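Local coordinates for cell division control protein Cdc48 (Mycobacterium smegmatis, PDB 5E7P), which probably binds and hydrolyses ATP as a AAA-family ATPase of the Cdc48 type, and here carries bound ADP, at residues L523-P528 / E646-V651; L581-E586 / L626-R631. One frame throughout, in Å; residues are numbered along the deposited sequence.

Contact 1: residues L523-P528 / E646-V651. With ADP (adenosine-5'-diphosphate), chain D.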
# COMPACT_ATOMS: atom_id res chain seq x y z
N LEU A 523 -9.61 20.40 -11.39
CA LEU A 523 -9.00 21.09 -10.26
C LEU A 523 -9.90 21.00 -9.03
O LEU A 523 -10.98 21.60 -9.00
CB LEU A 523 -8.70 22.55 -10.58
CG LEU A 523 -8.11 23.30 -9.38
CD1 LEU A 523 -6.72 22.77 -9.04
CD2 LEU A 523 -8.08 24.80 -9.60
N LEU A 524 -9.46 20.25 -8.04
CA LEU A 524 -10.21 20.06 -6.81
C LEU A 524 -9.66 21.00 -5.74
O LEU A 524 -8.47 20.95 -5.43
CB LEU A 524 -10.08 18.61 -6.36
CG LEU A 524 -11.12 18.05 -5.39
CD1 LEU A 524 -12.51 18.14 -5.97
CD2 LEU A 524 -10.78 16.62 -5.07
N TYR A 525 -10.51 21.86 -5.19
CA TYR A 525 -10.04 22.84 -4.22
C TYR A 525 -11.05 23.11 -3.11
O TYR A 525 -12.26 23.19 -3.35
CB TYR A 525 -9.65 24.15 -4.91
CG TYR A 525 -10.79 24.80 -5.66
CD1 TYR A 525 -11.05 24.48 -6.99
CD2 TYR A 525 -11.61 25.74 -5.05
CE1 TYR A 525 -12.09 25.07 -7.68
CE2 TYR A 525 -12.65 26.34 -5.73
CZ TYR A 525 -12.89 26.00 -7.04
OH TYR A 525 -13.92 26.59 -7.73
N GLY A 526 -10.55 23.27 -1.89
CA GLY A 526 -11.38 23.60 -0.76
C GLY A 526 -10.54 23.95 0.45
O GLY A 526 -9.32 23.79 0.42
N PRO A 527 -11.18 24.42 1.53
CA PRO A 527 -10.48 24.73 2.78
C PRO A 527 -9.91 23.46 3.40
O PRO A 527 -10.44 22.38 3.14
CB PRO A 527 -11.59 25.31 3.67
CG PRO A 527 -12.86 24.76 3.11
CD PRO A 527 -12.64 24.65 1.63
N PRO A 528 -8.84 23.59 4.20
CA PRO A 528 -8.17 22.43 4.81
C PRO A 528 -9.09 21.61 5.69
O PRO A 528 -10.05 22.14 6.25
CB PRO A 528 -7.07 23.08 5.67
CG PRO A 528 -6.84 24.41 5.05
CD PRO A 528 -8.18 24.86 4.55
N GLU A 646 -9.66 22.36 -16.36
CA GLU A 646 -10.76 23.30 -16.62
C GLU A 646 -12.04 22.99 -15.84
O GLU A 646 -12.91 23.85 -15.71
CB GLU A 646 -11.06 23.37 -18.12
CG GLU A 646 -11.52 22.07 -18.73
CD GLU A 646 -11.98 22.23 -20.17
OE1 GLU A 646 -11.18 21.95 -21.09
OE2 GLU A 646 -13.15 22.65 -20.38
N ARG A 647 -12.17 21.77 -15.34
CA ARG A 647 -13.32 21.41 -14.53
C ARG A 647 -13.06 21.74 -13.06
O ARG A 647 -12.40 20.97 -12.35
CB ARG A 647 -13.68 19.93 -14.70
CG ARG A 647 -14.86 19.48 -13.87
CD ARG A 647 -15.51 18.25 -14.47
NE ARG A 647 -16.14 18.56 -15.75
CZ ARG A 647 -16.64 17.65 -16.58
NH1 ARG A 647 -16.57 16.36 -16.28
NH2 ARG A 647 -17.19 18.04 -17.73
N LEU A 648 -13.56 22.88 -12.62
CA LEU A 648 -13.34 23.36 -11.26
C LEU A 648 -14.36 22.78 -10.29
O LEU A 648 -15.54 23.14 -10.32
CB LEU A 648 -13.40 24.89 -11.22
CG LEU A 648 -12.09 25.66 -11.38
CD1 LEU A 648 -11.35 25.26 -12.65
CD2 LEU A 648 -12.37 27.16 -11.37
N VAL A 649 -13.91 21.89 -9.42
CA VAL A 649 -14.77 21.32 -8.39
C VAL A 649 -14.42 21.91 -7.03
O VAL A 649 -13.33 21.68 -6.50
CB VAL A 649 -14.66 19.79 -8.32
CG1 VAL A 649 -15.64 19.24 -7.29
CG2 VAL A 649 -14.92 19.17 -9.69
N PHE A 650 -15.35 22.67 -6.46
CA PHE A 650 -15.16 23.26 -5.15
C PHE A 650 -15.72 22.36 -4.05
O PHE A 650 -16.90 22.00 -4.07
CB PHE A 650 -15.81 24.65 -5.08
CG PHE A 650 -15.85 25.24 -3.69
CD1 PHE A 650 -14.70 25.29 -2.92
CD2 PHE A 650 -17.02 25.75 -3.18
CE1 PHE A 650 -14.73 25.83 -1.65
CE2 PHE A 650 -17.06 26.30 -1.91
CZ PHE A 650 -15.91 26.34 -1.14
N VAL A 651 -14.86 21.98 -3.11
CA VAL A 651 -15.28 21.18 -1.97
C VAL A 651 -15.68 22.10 -0.82
O VAL A 651 -14.83 22.69 -0.15
CB VAL A 651 -14.16 20.23 -1.50
CG1 VAL A 651 -14.60 19.45 -0.27
CG2 VAL A 651 -13.76 19.29 -2.63
PB ADP D . -6.50 18.91 3.30
O1B ADP D . -6.24 19.41 4.70
O2B ADP D . -5.28 18.94 2.42
O3B ADP D . -7.74 19.48 2.65
PA ADP D . -8.23 16.65 3.72
O1A ADP D . -9.28 17.73 3.71
O2A ADP D . -8.33 15.48 2.78
O3A ADP D . -6.77 17.32 3.51
O5' ADP D . -8.18 16.03 5.21
C5' ADP D . -7.37 14.90 5.51
C4' ADP D . -7.92 14.23 6.77
O4' ADP D . -9.17 14.81 7.16
C3' ADP D . -8.17 12.75 6.55
O3' ADP D . -7.13 11.96 7.12
C2' ADP D . -9.50 12.46 7.22
O2' ADP D . -9.29 11.71 8.42
C1' ADP D . -10.11 13.81 7.57
N9 ADP D . -11.36 13.96 6.78
C8 ADP D . -11.58 14.90 5.84
N7 ADP D . -12.81 14.77 5.30
C5 ADP D . -13.41 13.73 5.90
C6 ADP D . -14.73 13.06 5.80
N6 ADP D . -15.66 13.49 4.93
N1 ADP D . -14.96 12.00 6.61
C2 ADP D . -14.02 11.56 7.48
N3 ADP D . -12.81 12.12 7.63
C4 ADP D . -12.45 13.20 6.88

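Contact 2: residues L581-E586 / L626-R631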
# COMPACT_ATOMS: atom_id res chain seq x y z
N LEU A 581 -5.14 7.37 -13.54
CA LEU A 581 -5.44 8.63 -12.88
C LEU A 581 -4.13 9.29 -12.47
O LEU A 581 -3.27 8.66 -11.85
CB LEU A 581 -6.30 8.40 -11.64
CG LEU A 581 -6.51 9.61 -10.72
CD1 LEU A 581 -7.21 10.73 -11.47
CD2 LEU A 581 -7.30 9.22 -9.48
N VAL A 582 -3.98 10.56 -12.84
CA VAL A 582 -2.81 11.33 -12.46
C VAL A 582 -3.20 12.33 -11.38
O VAL A 582 -3.88 13.32 -11.65
CB VAL A 582 -2.22 12.08 -13.67
CG1 VAL A 582 -0.99 12.88 -13.24
CG2 VAL A 582 -1.86 11.11 -14.76
N PHE A 583 -2.77 12.06 -10.16
CA PHE A 583 -3.11 12.91 -9.02
C PHE A 583 -1.96 13.85 -8.67
O PHE A 583 -0.93 13.43 -8.16
CB PHE A 583 -3.49 12.05 -7.81
CG PHE A 583 -3.98 12.84 -6.63
CD1 PHE A 583 -4.50 14.12 -6.79
CD2 PHE A 583 -3.90 12.32 -5.35
CE1 PHE A 583 -4.95 14.85 -5.70
CE2 PHE A 583 -4.35 13.04 -4.26
CZ PHE A 583 -4.87 14.31 -4.43
N LEU A 584 -2.16 15.14 -8.96
CA LEU A 584 -1.20 16.17 -8.60
C LEU A 584 -1.68 16.93 -7.36
O LEU A 584 -2.29 17.99 -7.46
CB LEU A 584 -1.01 17.15 -9.77
CG LEU A 584 -0.60 16.54 -11.11
CD1 LEU A 584 -0.58 17.61 -12.20
CD2 LEU A 584 0.75 15.85 -11.01
N ASP A 585 -1.43 16.35 -6.19
CA ASP A 585 -1.81 17.00 -4.94
C ASP A 585 -0.88 18.17 -4.66
O ASP A 585 0.27 18.16 -5.08
CB ASP A 585 -1.78 16.01 -3.78
CG ASP A 585 -2.51 16.53 -2.56
OD1 ASP A 585 -3.30 17.49 -2.70
OD2 ASP A 585 -2.30 15.99 -1.45
N GLU A 586 -1.40 19.17 -3.96
CA GLU A 586 -0.69 20.42 -3.71
C GLU A 586 -0.13 20.99 -5.01
O GLU A 586 1.06 21.29 -5.12
CB GLU A 586 0.42 20.22 -2.67
CG GLU A 586 0.79 21.50 -1.93
CD GLU A 586 1.89 21.27 -0.90
OE1 GLU A 586 2.31 22.26 -0.25
OE2 GLU A 586 2.33 20.12 -0.74
N LEU A 626 -5.92 15.04 -12.32
CA LEU A 626 -6.61 15.81 -11.28
C LEU A 626 -5.61 16.52 -10.38
O LEU A 626 -4.70 15.89 -9.82
CB LEU A 626 -7.51 14.88 -10.46
CG LEU A 626 -8.38 15.50 -9.36
CD1 LEU A 626 -9.70 14.74 -9.26
CD2 LEU A 626 -7.67 15.52 -8.01
N GLY A 627 -5.78 17.83 -10.23
CA GLY A 627 -4.98 18.60 -9.30
C GLY A 627 -5.79 19.01 -8.09
O GLY A 627 -6.98 19.31 -8.19
N ALA A 628 -5.14 19.02 -6.92
CA ALA A 628 -5.78 19.43 -5.68
C ALA A 628 -4.99 20.53 -4.98
O ALA A 628 -3.76 20.53 -5.01
CB ALA A 628 -5.98 18.24 -4.75
N THR A 629 -5.70 21.46 -4.36
CA THR A 629 -5.04 22.56 -3.65
C THR A 629 -5.97 23.25 -2.66
O THR A 629 -7.18 23.27 -2.84
CB THR A 629 -4.50 23.61 -4.64
OG1 THR A 629 -3.86 24.66 -3.91
CG2 THR A 629 -5.64 24.18 -5.47
N ASN A 630 -5.39 23.82 -1.60
CA ASN A 630 -6.15 24.64 -0.67
C ASN A 630 -6.10 26.11 -1.09
O ASN A 630 -6.86 26.93 -0.59
CB ASN A 630 -5.63 24.49 0.76
CG ASN A 630 -5.74 23.07 1.28
OD1 ASN A 630 -6.85 22.54 1.44
ND2 ASN A 630 -4.60 22.44 1.55
N ARG A 631 -5.19 26.42 -2.02
CA ARG A 631 -5.01 27.79 -2.49
C ARG A 631 -4.91 27.84 -4.02
O ARG A 631 -3.82 27.88 -4.57
CB ARG A 631 -3.74 28.40 -1.88
CG ARG A 631 -3.74 28.47 -0.37
CD ARG A 631 -4.83 29.38 0.15
NE ARG A 631 -4.68 30.75 -0.35
CZ ARG A 631 -3.86 31.65 0.19
NH1 ARG A 631 -3.11 31.34 1.24
NH2 ARG A 631 -3.79 32.87 -0.33

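Contact 1: residues L523-P528 / E646-V651
Leu-523, Leu-524 and Tyr-525 pair in parallel with Leu-648, Val-649 and Phe-650, the two strand axes 5.0 Å apart at closest approach and inclined at 18°. Four backbone hydrogen bonds form the ladder: Leu-523 N to Arg-647 O, Val-649 N to Leu-523 O, Tyr-525 N to Val-649 O and Val-651 N to Tyr-525 O (2.9 Å). On one face of the sheet the end of Leu-524 does the touching. With CG anti to its backbone N (chi1 -161°), CD1 reaches across to Val-649 CG1 at 3.6 Å and to Val-651 CG2 at 3.7 Å, an apolar cluster covered by helix 491-506. The other face carries Tyr-525 and Phe-650 beside Leu-523 and Leu-648. Tyr-525 CG sits between the backbone N and the carbonyl carbon (chi1 60°), which lays the ring across the neighbouring strand: Phe-650 CA stands over one ring face, 4.1 Å from the centroid, in a CH-pi contact. CE1 of the same ring meets Leu-648 CG at 3.7 Å, and CE2 meets Phe-650 CD1 at 3.6 Å. The rings, only slightly tilted against each other, are displaced and hardly overlap. Phe-741 packs edge-to-face with Tyr-525, and Leu-738 and Arg-739 of helix 732-739 touch Phe-650, so the C-terminal end of the chain covers this side. Past the strand, Gly-526 and Pro-527 pass alongside Val-651 and lead Pro-528 to the diphosphate, its CA 3.6 Å from ADP O1B. Strand 521-525 runs into the Walker A P-loop, as in P-loop NTPases, and lies beside edge strand 645-650, fitting the AAA strand order 2-3-4-1-5.

Contact 2: residues L581-E586 / L626-R631
Val-582 and Leu-584 bracket Leu-626 in a parallel ladder whose strand axes approach to 4.6 Å at an angle of 18°. Leu-626 uses both its polar backbone atoms here: its N gives a nearly straight bond to Val-582 O (2.8 Å, 178° at the hydrogen), while its O accepts from Leu-584 N at 2.8 Å. One step on, Ala-628 N donates to Leu-584 O at 3.1 Å from above the carbonyl plane. Gly-627 CA passes the same oxygen in a C-H...O contact.

The apolar packing lies on the face that carries Phe-583, Leu-626 and Ala-628. Phe-583 CG is anti to its backbone N (chi1 -175°), and the side chain runs beside that of Leu-626, pointing the same way. Ring atom CE1 touches Leu-626 CD2 at 3.6 Å and Ala-628 CB at 3.7 Å; this methyl group lies at the ring edge, in its plane. On the opposite face Leu-584 packs against Leu-570 of helix 563-576. The hydrophobic run closing in Asp-585 and Glu-586 is the Walker B motif, and Asn-630, just past the partner strand, occupies the sensor-1 position of AAA proteins and belongs to the observed ADP site.

Polar contacts gather at this C-terminal end. Asp-585 OD1 comes within 3.5 Å of Ala-628 CB, receives a weak bond from Glu-586 N and is weakly hydrogen-bonded to Thr-533 of the P-loop; OD2 is hydrogen-bonded to a glycerol that probably comes from the crystallisation liquor. Glu-586, at the N-cap position of helix 587-590, forms a salt bridge through OE2 with Lys-551, and the same oxygen is hydrogen-bonded to Ser-553. Thr-629 OG1 accepts from Arg-631 N at 2.9 Å, an ST turn bending the chain after the strand.

How the contacts relate
Both contacts belong to the same five-stranded parallel sheet, and contact 2 is nested within the chain loop closed by contact 1. Strands 521-525 and 623-629 lie next to each other and join them: Leu-524 N bonds to Gly-627 O, and Leu-524 O receives Thr-629 N. Contact 1 includes the outermost strand 645-650, so several of its side chains are partly exposed and its packing is almost wholly apolar and aromatic. Contact 2 pairs two interior strands, is more deeply buried, and keeps its acidic and hydroxyl groups at the strand ends. These ends converge on one nucleotide: Pro-527 and Pro-528 from contact 1, Asn-630 from contact 2.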